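Local coordinates for protein leucyl aminopeptidase (Trypanosoma brucei brucei, PDB 5NTD) that probably removes N-terminal amino acids, leucine among them, from peptides as a hexameric M17 metallo-aminopeptidase with two manganese ions, here blocked by the inhibitor bestatin, at residues T370-E373 with G374-V377; Y293-G297 with L298-P302; K307-K310 with H311-G314. All coordinates share one frame; numbering follows the deposited sequence.

In the fold
Along the chain the three contacts follow in series, and none crosses or encloses another. Contact 2 comes first, where the chain leaves strand 293-294 of the mixed sheet and turns back before helix 303-306. Contact 3 follows beyond that helix, in the 3-10 turn that leads into helix 314-328. Contact 1 comes more than fifty residues later, in the loop after strand 364-366 and the first turn of helix 374-387. All three meet at bestatin and the metal site. Asp294, Asp312 and Glu373, with Lys289, bind one manganese ion; Asp294, Asp371 and Glu373 bind the other. Contacts 1 and 2 are also joined by the salt bridge from Asp371 to Lys301, and Met309 of contact 3 packs on Asp294.

Contact 1: residues T370-E373 with G374-V377; sequences TDAE and GRIV. With MN (manganese (II) ion), chain B; MN (manganese (II) ion), chain C; BES (2-(3-amino-2-hydroxy-4-phenyl-butyrylamino)-4-methyl-pentanoic acid), chain D; BCT (bicarbonate ion), chain E.
Arg375 folds back over Ala372 and grips a bicarbonate ion with both its side chain and its backbone, where the loop 370-373 passes into the helix that starts at Gly374. The CB of Ala372 lies over one face of the guanidinium, 3.7 Å from Arg375 NE. The anion sits at the edge of that group, with its carbon in the guanidinium plane. Arg375 NE gives a nearly straight bond to bicarbonate O2 (2.6 Å, 173°), and its NH2 reaches O3. With chi1 at 71°, Arg375 CG is flanked by both backbone neighbours of CA, and a bend at chi3 turns the guanidinium to the ion. The backbone helps: Arg375 N also binds O2, and Gly374 N binds bicarbonate O1 at 2.8 Å. At Gly374, which has no side chain, the ion comes close to the backbone. The positive end of the helix probably steadies the anion further.

Glu373 sends its carboxylate the other way. It bridges the two manganese ions, with OE1 on one and OE2 on the other, each at 2.0 Å. Asp371 holds the OE2-bound ion through both its backbone O and OD1. Glu373 O meanwhile accepts a bond from Val377 N (3.1 Å, 168°). This metal and bicarbonate site is characteristic of M17 aminopeptidases, in which the bicarbonate is thought to act as a general base.

Around the start of helix 374-387, Val377 packs on helix 254-260 and on Cys340 of strand 334-344. Arg375 lies against Ala475 and Phe478 of helix 471-480.

Contact 2: residues Y293-G297 with L298-P302; sequences YDCGG and LALKP. With MN (manganese (II) ion), chain B; MN (manganese (II) ion), chain C; BES (2-(3-amino-2-hydroxy-4-phenyl-butyrylamino)-4-methyl-pentanoic acid), chain D.
This is a local turn contact in the catalytic domain, formed as the chain leaves strand 293-294 and doubles back before helix 303-306. Lys301 N closes it with an almost straight bond to Cys295 O (3.0 Å, 178°). Inside the closure, Gly296 to Ala299 make a type II' beta turn. Gly296 and Gly297 both have positive phi, and Gly296 CA packs close to Ala299 O, 3.4 Å away. Thr370 OG1 bonds to Gly296 O and Ala299 N. On the outer side, Leu300 CD1 lies 3.4 Å from Cys295 O and 4.0 Å from Cys295 SG. Here the turn meets neighbouring subunits: Cys295 packs on Leu298 of a second subunit, and Leu300 on Leu300 of both a second and a third.

The inner side carries the polar groups. The Lys301 chain runs straight past the Asp294 backbone, with CE 3.4 Å from Asp294 O, and crosses the Asp294 side chain at about a right angle. A bend at its last torsion (chi4 -67°) brings NZ to bestatin O3, at 2.8 Å. NZ also forms a salt bridge with Asp371. Asp294 OD2 bridges both manganese ions, 2.0 Å from each, while Asn344 ND2 holds OD1. A carboxylate oxygen shared by two metals, with a lysine beside it, is typical of the M17 aminopeptidase active site.

Contact 3: residues K307-K310 with H311-G314; sequences KLMK and HDMG. With MN (manganese (II) ion), chain C; BES (2-(3-amino-2-hydroxy-4-phenyl-butyrylamino)-4-methyl-pentanoic acid), chain D.
His311 has CG anti to the carbonyl carbon (chi1 -61°), which places the ring beside Leu308. Lys310 has its CG tucked over its own backbone, near both N and C (chi1 71°), and from there its extended chain runs alongside the imidazole. Leu308 CA lies over one ring face, and Leu308 CD2 comes within 3.8 Å of His311 CE1. Lys310 CE approaches obliquely, 3.7 Å from His311 NE2.

Both ring nitrogens have water partners. One water joins His311 ND1 to Leu308 O, to which it donates. The other lies at the ring edge, in plane, 3.0 Å from His311 NE2, and accepts from Lys310 NZ. Asp214 O is a further partner of NZ.

The backbone forms a 3-10 turn between helices 303-306 and 314-328. His311 N bonds to Leu308 O at 3.0 Å, and Asp312 N to Met309 O at 3.1 Å. The turn brings Asp312 and Met309 to the active site. Asp312 OD2 binds one manganese ion at 1.9 Å, and Thr401 OG1 holds OD1. The bent Met309 chain puts CE 3.6 Å from C9 of the bestatin phenyl ring, lining that part of the inhibitor pocket. Behind the turn, Met313 SD lies 3.3 Å from Lys310 O, and Asp354 of a second subunit accepts bonds from the backbone N of Leu308 and Lys310.

Contact 1: residues T370-E373 with G374-V377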
ATOM      1  N   THR G 370      15.336  12.497  -0.393  1.00 29.74           N
ATOM      2  CA  THR G 370      15.962  13.029  -1.608  1.00 28.67           C
ATOM      3  C   THR G 370      14.970  13.603  -2.590  1.00 29.78           C
ATOM      4  O   THR G 370      15.357  14.299  -3.527  1.00 31.15           O
ATOM      5  CB  THR G 370      16.787  11.971  -2.361  1.00 28.55           C
ATOM      6  OG1 THR G 370      15.968  10.859  -2.700  1.00 26.18           O
ATOM      7  CG2 THR G 370      17.985  11.510  -1.487  1.00 28.65           C
ATOM      8  N   ASP G 371      13.703  13.258  -2.416  1.00 29.61           N
ATOM      9  CA  ASP G 371      12.617  13.746  -3.306  1.00 28.96           C
ATOM     10  C   ASP G 371      12.115  15.144  -2.949  1.00 27.53           C
ATOM     11  O   ASP G 371      11.335  15.774  -3.732  1.00 30.30           O
ATOM     12  CB  ASP G 371      11.448  12.778  -3.365  1.00 28.58           C
ATOM     13  CG  ASP G 371      10.570  13.006  -4.555  1.00 28.53           C
ATOM     14  OD1 ASP G 371      10.902  13.839  -5.492  1.00 33.44           O
ATOM     15  OD2 ASP G 371       9.483  12.415  -4.520  1.00 30.27           O
ATOM     16  N   ALA G 372      12.620  15.632  -1.822  1.00 26.56           N
ATOM     17  CA  ALA G 372      12.540  17.069  -1.457  1.00 26.18           C
ATOM     18  C   ALA G 372      13.812  17.825  -1.906  1.00 25.74           C
ATOM     19  O   ALA G 372      14.542  18.421  -1.105  1.00 25.61           O
ATOM     20  CB  ALA G 372      12.294  17.251   0.029  1.00 26.24           C
ATOM     21  N   GLU G 373      14.038  17.748  -3.199  1.00 25.90           N
ATOM     22  CA  GLU G 373      15.264  18.257  -3.851  1.00 27.53           C
ATOM     23  C   GLU G 373      15.183  19.742  -4.194  1.00 27.49           C
ATOM     24  O   GLU G 373      16.176  20.441  -4.231  1.00 29.60           O
ATOM     25  CB  GLU G 373      15.561  17.454  -5.112  1.00 27.88           C
ATOM     26  CG  GLU G 373      14.811  17.828  -6.416  1.00 29.34           C
ATOM     27  CD  GLU G 373      13.314  17.549  -6.467  1.00 28.80           C
ATOM     28  OE1 GLU G 373      12.589  18.227  -7.287  1.00 28.25           O
ATOM     29  OE2 GLU G 373      12.817  16.616  -5.722  1.00 30.71           O
ATOM     30  N   GLY G 374      13.979  20.185  -4.464  1.00 27.39           N
ATOM     31  CA  GLY G 374      13.742  21.504  -5.013  1.00 27.35           C
ATOM     32  C   GLY G 374      14.166  22.570  -4.051  1.00 28.26           C
ATOM     33  O   GLY G 374      14.843  23.524  -4.410  1.00 29.02           O
ATOM     34  N   ARG G 375      13.778  22.399  -2.808  1.00 27.36           N
ATOM     35  CA  ARG G 375      14.079  23.387  -1.805  1.00 27.52           C
ATOM     36  C   ARG G 375      15.579  23.509  -1.587  1.00 28.75           C
ATOM     37  O   ARG G 375      16.096  24.573  -1.246  1.00 27.88           O
ATOM     38  CB  ARG G 375      13.339  23.075  -0.501  1.00 28.50           C
ATOM     39  CG  ARG G 375      13.879  21.876   0.237  1.00 28.35           C
ATOM     40  CD  ARG G 375      12.892  21.426   1.297  1.00 28.60           C
ATOM     41  NE  ARG G 375      11.679  20.870   0.684  1.00 28.61           N
ATOM     42  CZ  ARG G 375      10.577  20.574   1.354  1.00 28.83           C
ATOM     43  NH1 ARG G 375      10.516  20.785   2.665  1.00 30.65           N
ATOM     44  NH2 ARG G 375       9.539  20.116   0.726  1.00 29.01           N
ATOM     45  N   ILE G 376      16.276  22.394  -1.769  1.00 28.66           N
ATOM     46  CA  ILE G 376      17.754  22.368  -1.601  1.00 29.34           C
ATOM     47  C   ILE G 376      18.433  23.183  -2.704  1.00 28.82           C
ATOM     48  O   ILE G 376      19.287  24.015  -2.496  1.00 29.22           O
ATOM     49  CB  ILE G 376      18.284  20.925  -1.618  1.00 29.95           C
ATOM     50  CG1 ILE G 376      17.828  20.205  -0.332  1.00 30.11           C
ATOM     51  CG2 ILE G 376      19.792  20.911  -1.743  1.00 30.24           C
ATOM     52  CD1 ILE G 376      18.133  18.736  -0.300  1.00 30.56           C
ATOM     53  N   VAL G 377      18.022  22.891  -3.889  1.00 28.04           N
ATOM     54  CA  VAL G 377      18.534  23.523  -5.090  1.00 28.95           C
ATOM     55  C   VAL G 377      18.253  25.055  -5.037  1.00 29.97           C
ATOM     56  O   VAL G 377      19.092  25.892  -5.302  1.00 31.12           O
ATOM     57  CB  VAL G 377      17.887  22.743  -6.259  1.00 29.12           C
ATOM     58  CG1 VAL G 377      17.218  23.593  -7.271  1.00 29.45           C
ATOM     59  CG2 VAL G 377      18.874  21.745  -6.825  1.00 30.06           C
TER
HETATM   60 MN    MN B 602      11.021  15.773  -5.718  1.00 36.05          MN
HETATM   61 MN    MN C 603      10.687  18.201  -7.761  1.00 30.12          MN
HETATM   62  N2  BES D 604       8.673  18.266  -7.929  1.00 35.92           N
HETATM   63  C1  BES D 604       7.942  17.700  -6.797  1.00 39.43           C
HETATM   64  C6  BES D 604       6.626  18.451  -6.477  1.00 39.14           C
HETATM   65  C7  BES D 604       5.410  18.108  -7.292  1.00 39.03           C
HETATM   66  C8  BES D 604       5.184  18.710  -8.522  1.00 40.10           C
HETATM   67  C12 BES D 604       4.457  17.222  -6.804  1.00 40.82           C
HETATM   68  C9  BES D 604       4.052  18.401  -9.270  1.00 39.64           C
HETATM   69  C11 BES D 604       3.317  16.905  -7.559  1.00 39.97           C
HETATM   70  C10 BES D 604       3.115  17.486  -8.795  1.00 39.53           C
HETATM   71  C2  BES D 604       8.918  17.715  -5.601  1.00 41.88           C
HETATM   72  O2  BES D 604      10.325  17.597  -5.974  1.00 40.28           O
HETATM   73  C3  BES D 604       8.591  16.539  -4.728  1.00 44.86           C
HETATM   74  O3  BES D 604       9.194  15.488  -5.047  1.00 44.29           O
HETATM   75  N1  BES D 604       7.747  16.824  -3.723  1.00 43.62           N
HETATM   76  C4  BES D 604       7.275  15.892  -2.741  1.00 48.69           C
HETATM   77  C13 BES D 604       8.162  15.879  -1.501  1.00 48.50           C
HETATM   78  C14 BES D 604       7.964  14.671  -0.586  1.00 49.29           C
HETATM   79  C15 BES D 604       7.898  13.299  -1.246  1.00 48.09           C
HETATM   80  C16 BES D 604       9.098  14.604   0.407  1.00 51.66           C
HETATM   81  C5  BES D 604       5.899  16.247  -2.290  1.00 49.18           C
HETATM   82  O1  BES D 604       5.103  15.323  -2.121  1.00 54.68           O
HETATM   83  O4  BES D 604       5.599  17.426  -2.087  1.00 49.61           O
HETATM   84  C   BCT E 605      10.876  19.802  -2.717  1.00 40.85           C
HETATM   85  O1  BCT E 605      11.338  19.517  -3.955  1.00 42.67           O
HETATM   86  O2  BCT E 605      11.502  20.472  -1.893  1.00 32.13           O
HETATM   87  O3  BCT E 605       9.771  19.336  -2.346  1.00 55.86           O

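Contact 2: residues Y293-G297 with L298-P302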
ATOM      1  N   TYR G 293      14.121  16.747 -14.774  1.00 28.59           N
ATOM      2  CA  TYR G 293      13.332  15.573 -14.415  1.00 28.22           C
ATOM      3  C   TYR G 293      13.560  15.182 -12.961  1.00 28.27           C
ATOM      4  O   TYR G 293      14.673  15.218 -12.468  1.00 27.07           O
ATOM      5  CB  TYR G 293      13.670  14.420 -15.299  1.00 28.08           C
ATOM      6  CG  TYR G 293      12.686  13.265 -15.257  1.00 28.96           C
ATOM      7  CD1 TYR G 293      11.375  13.419 -15.719  1.00 29.45           C
ATOM      8  CD2 TYR G 293      13.060  12.030 -14.744  1.00 29.04           C
ATOM      9  CE1 TYR G 293      10.492  12.371 -15.705  1.00 30.89           C
ATOM     10  CE2 TYR G 293      12.182  10.965 -14.720  1.00 29.78           C
ATOM     11  CZ  TYR G 293      10.902  11.130 -15.201  1.00 31.35           C
ATOM     12  OH  TYR G 293      10.015  10.077 -15.189  1.00 31.10           O
ATOM     13  N   ASP G 294      12.456  14.900 -12.276  1.00 28.93           N
ATOM     14  CA  ASP G 294      12.436  14.585 -10.821  1.00 28.81           C
ATOM     15  C   ASP G 294      11.991  13.122 -10.737  1.00 28.94           C
ATOM     16  O   ASP G 294      10.808  12.833 -10.622  1.00 28.40           O
ATOM     17  CB  ASP G 294      11.453  15.512 -10.028  1.00 28.61           C
ATOM     18  CG  ASP G 294      11.613  15.419  -8.480  1.00 28.52           C
ATOM     19  OD1 ASP G 294      12.488  14.620  -8.094  1.00 26.97           O
ATOM     20  OD2 ASP G 294      10.925  16.201  -7.662  1.00 33.18           O
ATOM     21  N   CYS G 295      12.945  12.198 -10.742  1.00 28.77           N
ATOM     22  CA  CYS G 295      12.606  10.777 -10.463  1.00 28.01           C
ATOM     23  C   CYS G 295      12.400  10.495  -8.955  1.00 28.09           C
ATOM     24  O   CYS G 295      11.962   9.432  -8.587  1.00 27.68           O
ATOM     25  CB  CYS G 295      13.643   9.818 -11.058  1.00 29.21           C
ATOM     26  SG  CYS G 295      15.091   9.444 -10.033  1.00 27.99           S
ATOM     27  N   GLY G 296      12.777  11.456  -8.123  1.00 28.31           N
ATOM     28  CA  GLY G 296      12.765  11.333  -6.649  1.00 28.53           C
ATOM     29  C   GLY G 296      14.134  11.094  -6.026  1.00 28.35           C
ATOM     30  O   GLY G 296      14.327  11.212  -4.838  1.00 27.21           O
ATOM     31  N   GLY G 297      15.084  10.740  -6.880  1.00 30.28           N
ATOM     32  CA  GLY G 297      16.375  10.239  -6.436  1.00 29.77           C
ATOM     33  C   GLY G 297      16.185   8.869  -5.750  1.00 29.86           C
ATOM     34  O   GLY G 297      15.314   8.090  -6.101  1.00 28.66           O
ATOM     35  N   LEU G 298      17.020   8.594  -4.771  1.00 30.21           N
ATOM     36  CA  LEU G 298      16.953   7.329  -4.034  1.00 31.56           C
ATOM     37  C   LEU G 298      15.547   7.103  -3.403  1.00 30.76           C
ATOM     38  O   LEU G 298      15.104   5.965  -3.276  1.00 29.24           O
ATOM     39  CB  LEU G 298      18.076   7.227  -2.967  1.00 31.29           C
ATOM     40  CG  LEU G 298      19.418   6.777  -3.544  1.00 31.01           C
ATOM     41  CD1 LEU G 298      20.511   6.929  -2.504  1.00 32.08           C
ATOM     42  CD2 LEU G 298      19.387   5.331  -4.013  1.00 31.52           C
ATOM     43  N   ALA G 299      14.920   8.206  -3.014  1.00 28.18           N
ATOM     44  CA  ALA G 299      13.517   8.251  -2.611  1.00 28.78           C
ATOM     45  C   ALA G 299      12.656   8.234  -3.864  1.00 28.63           C
ATOM     46  O   ALA G 299      11.920   9.170  -4.174  1.00 30.83           O
ATOM     47  CB  ALA G 299      13.215   9.481  -1.763  1.00 29.35           C
ATOM     48  N   LEU G 300      12.736   7.125  -4.556  1.00 27.68           N
ATOM     49  CA  LEU G 300      12.158   6.986  -5.878  1.00 29.22           C
ATOM     50  C   LEU G 300      10.625   7.160  -5.885  1.00 29.79           C
ATOM     51  O   LEU G 300       9.913   6.541  -5.103  1.00 32.03           O
ATOM     52  CB  LEU G 300      12.537   5.633  -6.477  1.00 30.33           C
ATOM     53  CG  LEU G 300      12.196   5.371  -7.947  1.00 32.03           C
ATOM     54  CD1 LEU G 300      13.078   6.233  -8.848  1.00 32.57           C
ATOM     55  CD2 LEU G 300      12.417   3.892  -8.256  1.00 33.04           C
ATOM     56  N   LYS G 301      10.134   7.944  -6.810  1.00 28.96           N
ATOM     57  CA  LYS G 301       8.694   8.090  -7.021  1.00 29.29           C
ATOM     58  C   LYS G 301       8.095   6.861  -7.698  1.00 32.02           C
ATOM     59  O   LYS G 301       8.717   6.276  -8.561  1.00 29.74           O
ATOM     60  CB  LYS G 301       8.361   9.274  -7.920  1.00 28.34           C
ATOM     61  CG  LYS G 301       8.763  10.604  -7.372  1.00 27.73           C
ATOM     62  CD  LYS G 301       8.351  11.707  -8.337  1.00 27.19           C
ATOM     63  CE  LYS G 301       8.819  13.041  -7.816  1.00 26.08           C
ATOM     64  NZ  LYS G 301       8.105  13.421  -6.565  1.00 26.02           N
ATOM     65  N   PRO G 302       6.842   6.516  -7.338  1.00 33.84           N
ATOM     66  CA  PRO G 302       6.114   5.548  -8.143  1.00 33.44           C
ATOM     67  C   PRO G 302       5.863   6.130  -9.509  1.00 33.60           C
ATOM     68  O   PRO G 302       5.826   7.347  -9.671  1.00 33.12           O
ATOM     69  CB  PRO G 302       4.800   5.364  -7.385  1.00 33.85           C
ATOM     70  CG  PRO G 302       5.031   5.946  -6.025  1.00 35.22           C
ATOM     71  CD  PRO G 302       6.041   7.021  -6.214  1.00 33.40           C
TER
HETATM   72 MN    MN B 602      11.021  15.773  -5.718  1.00 36.05          MN
HETATM   73 MN    MN C 603      10.687  18.201  -7.761  1.00 30.12          MN
HETATM   74  N2  BES D 604       8.673  18.266  -7.929  1.00 35.92           N
HETATM   75  C1  BES D 604       7.942  17.700  -6.797  1.00 39.43           C
HETATM   76  C6  BES D 604       6.626  18.451  -6.477  1.00 39.14           C
HETATM   77  C7  BES D 604       5.410  18.108  -7.292  1.00 39.03           C
HETATM   78  C8  BES D 604       5.184  18.710  -8.522  1.00 40.10           C
HETATM   79  C12 BES D 604       4.457  17.222  -6.804  1.00 40.82           C
HETATM   80  C9  BES D 604       4.052  18.401  -9.270  1.00 39.64           C
HETATM   81  C11 BES D 604       3.317  16.905  -7.559  1.00 39.97           C
HETATM   82  C10 BES D 604       3.115  17.486  -8.795  1.00 39.53           C
HETATM   83  C2  BES D 604       8.918  17.715  -5.601  1.00 41.88           C
HETATM   84  O2  BES D 604      10.325  17.597  -5.974  1.00 40.28           O
HETATM   85  C3  BES D 604       8.591  16.539  -4.728  1.00 44.86           C
HETATM   86  O3  BES D 604       9.194  15.488  -5.047  1.00 44.29           O
HETATM   87  N1  BES D 604       7.747  16.824  -3.723  1.00 43.62           N
HETATM   88  C4  BES D 604       7.275  15.892  -2.741  1.00 48.69           C
HETATM   89  C13 BES D 604       8.162  15.879  -1.501  1.00 48.50           C
HETATM   90  C14 BES D 604       7.964  14.671  -0.586  1.00 49.29           C
HETATM   91  C15 BES D 604       7.898  13.299  -1.246  1.00 48.09           C
HETATM   92  C16 BES D 604       9.098  14.604   0.407  1.00 51.66           C
HETATM   93  C5  BES D 604       5.899  16.247  -2.290  1.00 49.18           C
HETATM   94  O1  BES D 604       5.103  15.323  -2.121  1.00 54.68           O
HETATM   95  O4  BES D 604       5.599  17.426  -2.087  1.00 49.61           O

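Contact 3: residues K307-K310 with H311-G314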
ATOM      1  N   LYS G 307       5.475  10.361 -13.741  1.00 35.20           N
ATOM      2  CA  LYS G 307       4.939  10.858 -15.045  1.00 36.10           C
ATOM      3  C   LYS G 307       4.645  12.356 -14.855  1.00 36.73           C
ATOM      4  O   LYS G 307       4.224  12.815 -13.783  1.00 37.45           O
ATOM      5  CB  LYS G 307       3.673  10.138 -15.587  1.00 35.07           C
ATOM      6  N   LEU G 308       4.991  13.120 -15.864  1.00 37.04           N
ATOM      7  CA  LEU G 308       4.842  14.600 -15.793  1.00 38.54           C
ATOM      8  C   LEU G 308       5.849  15.359 -14.899  1.00 33.15           C
ATOM      9  O   LEU G 308       5.767  16.573 -14.793  1.00 33.07           O
ATOM     10  CB  LEU G 308       3.388  14.985 -15.451  1.00 43.75           C
ATOM     11  CG  LEU G 308       2.327  14.426 -16.454  1.00 47.31           C
ATOM     12  CD1 LEU G 308       0.939  14.975 -16.119  1.00 44.99           C
ATOM     13  CD2 LEU G 308       2.664  14.635 -17.956  1.00 46.40           C
ATOM     14  N   MET G 309       6.844  14.681 -14.352  1.00 28.33           N
ATOM     15  CA  MET G 309       7.953  15.390 -13.681  1.00 28.86           C
ATOM     16  C   MET G 309       8.942  16.076 -14.662  1.00 28.83           C
ATOM     17  O   MET G 309       9.886  16.735 -14.243  1.00 27.28           O
ATOM     18  CB  MET G 309       8.683  14.495 -12.689  1.00 29.43           C
ATOM     19  CG  MET G 309       7.807  14.149 -11.489  1.00 29.79           C
ATOM     20  SD  MET G 309       7.374  15.594 -10.497  1.00 29.22           S
ATOM     21  CE  MET G 309       5.643  15.340 -10.201  1.00 34.29           C
ATOM     22  N   LYS G 310       8.727  15.894 -15.966  1.00 27.84           N
ATOM     23  CA  LYS G 310       9.371  16.768 -16.988  1.00 28.05           C
ATOM     24  C   LYS G 310       8.906  18.221 -16.798  1.00 29.13           C
ATOM     25  O   LYS G 310       9.595  19.151 -17.228  1.00 29.33           O
ATOM     26  CB  LYS G 310       9.078  16.336 -18.416  1.00 28.14           C
ATOM     27  CG  LYS G 310       7.648  16.597 -18.850  1.00 28.53           C
ATOM     28  CD  LYS G 310       7.352  16.189 -20.286  1.00 27.76           C
ATOM     29  CE  LYS G 310       5.862  16.352 -20.560  1.00 27.93           C
ATOM     30  NZ  LYS G 310       5.480  16.211 -21.980  1.00 28.01           N
ATOM     31  N   HIS G 311       7.757  18.391 -16.132  1.00 26.66           N
ATOM     32  CA  HIS G 311       7.244  19.707 -15.763  1.00 25.89           C
ATOM     33  C   HIS G 311       7.981  20.359 -14.584  1.00 26.46           C
ATOM     34  O   HIS G 311       7.710  21.523 -14.256  1.00 25.78           O
ATOM     35  CB  HIS G 311       5.764  19.682 -15.424  1.00 24.60           C
ATOM     36  CG  HIS G 311       4.883  19.238 -16.542  1.00 24.23           C
ATOM     37  ND1 HIS G 311       3.615  18.770 -16.325  1.00 24.79           N
ATOM     38  CD2 HIS G 311       5.068  19.182 -17.884  1.00 24.44           C
ATOM     39  CE1 HIS G 311       3.058  18.427 -17.475  1.00 23.65           C
ATOM     40  NE2 HIS G 311       3.921  18.662 -18.436  1.00 23.54           N
ATOM     41  N   ASP G 312       8.939  19.646 -13.998  1.00 26.35           N
ATOM     42  CA  ASP G 312       9.556  20.084 -12.733  1.00 26.67           C
ATOM     43  C   ASP G 312      10.570  21.214 -12.934  1.00 26.38           C
ATOM     44  O   ASP G 312      11.189  21.700 -11.981  1.00 25.06           O
ATOM     45  CB  ASP G 312      10.194  18.910 -11.963  1.00 26.92           C
ATOM     46  CG  ASP G 312      10.078  19.061 -10.483  1.00 27.55           C
ATOM     47  OD1 ASP G 312       9.113  19.738 -10.023  1.00 29.71           O
ATOM     48  OD2 ASP G 312      10.895  18.497  -9.664  1.00 30.90           O
ATOM     49  N   MET G 313      10.743  21.605 -14.183  1.00 27.40           N
ATOM     50  CA  MET G 313      11.537  22.812 -14.531  1.00 28.13           C
ATOM     51  C   MET G 313      10.630  24.020 -14.857  1.00 28.04           C
ATOM     52  O   MET G 313      11.071  25.038 -15.355  1.00 28.01           O
ATOM     53  CB  MET G 313      12.588  22.543 -15.610  1.00 28.13           C
ATOM     54  CG  MET G 313      12.162  21.669 -16.763  1.00 28.66           C
ATOM     55  SD  MET G 313      10.640  22.216 -17.515  1.00 31.84           S
ATOM     56  CE  MET G 313      11.237  23.725 -18.294  1.00 32.33           C
ATOM     57  N   GLY G 314       9.349  23.885 -14.545  1.00 26.80           N
ATOM     58  CA  GLY G 314       8.353  24.915 -14.858  1.00 26.99           C
ATOM     59  C   GLY G 314       8.613  26.264 -14.220  1.00 27.05           C
ATOM     60  O   GLY G 314       8.306  27.293 -14.783  1.00 27.75           O
TER
HETATM   61 MN    MN C 603      10.687  18.201  -7.761  1.00 30.12          MN
HETATM   62  N2  BES D 604       8.673  18.266  -7.929  1.00 35.92           N
HETATM   63  C1  BES D 604       7.942  17.700  -6.797  1.00 39.43           C
HETATM   64  C6  BES D 604       6.626  18.451  -6.477  1.00 39.14           C
HETATM   65  C7  BES D 604       5.410  18.108  -7.292  1.00 39.03           C
HETATM   66  C8  BES D 604       5.184  18.710  -8.522  1.00 40.10           C
HETATM   67  C12 BES D 604       4.457  17.222  -6.804  1.00 40.82           C
HETATM   68  C9  BES D 604       4.052  18.401  -9.270  1.00 39.64           C
HETATM   69  C11 BES D 604       3.317  16.905  -7.559  1.00 39.97           C
HETATM   70  C10 BES D 604       3.115  17.486  -8.795  1.00 39.53           C
HETATM   71  C2  BES D 604       8.918  17.715  -5.601  1.00 41.88           C
HETATM   72  O2  BES D 604      10.325  17.597  -5.974  1.00 40.28           O
HETATM   73  C3  BES D 604       8.591  16.539  -4.728  1.00 44.86           C
HETATM   74  O3  BES D 604       9.194  15.488  -5.047  1.00 44.29           O
HETATM   75  N1  BES D 604       7.747  16.824  -3.723  1.00 43.62           N
HETATM   76  C4  BES D 604       7.275  15.892  -2.741  1.00 48.69           C
HETATM   77  C13 BES D 604       8.162  15.879  -1.501  1.00 48.50           C
HETATM   78  C14 BES D 604       7.964  14.671  -0.586  1.00 49.29           C
HETATM   79  C15 BES D 604       7.898  13.299  -1.246  1.00 48.09           C
HETATM   80  C16 BES D 604       9.098  14.604   0.407  1.00 51.66           C
HETATM   81  C5  BES D 604       5.899  16.247  -2.290  1.00 49.18           C
HETATM   82  O1  BES D 604       5.103  15.323  -2.121  1.00 54.68           O
HETATM   83  O4  BES D 604       5.599  17.426  -2.087  1.00 49.61           O
HETATM   84  O   HOH W   1       3.293  17.992 -13.781  1.00 39.93           O
HETATM   85  O   HOH W   2       3.203  18.234 -21.273  1.00 25.01           O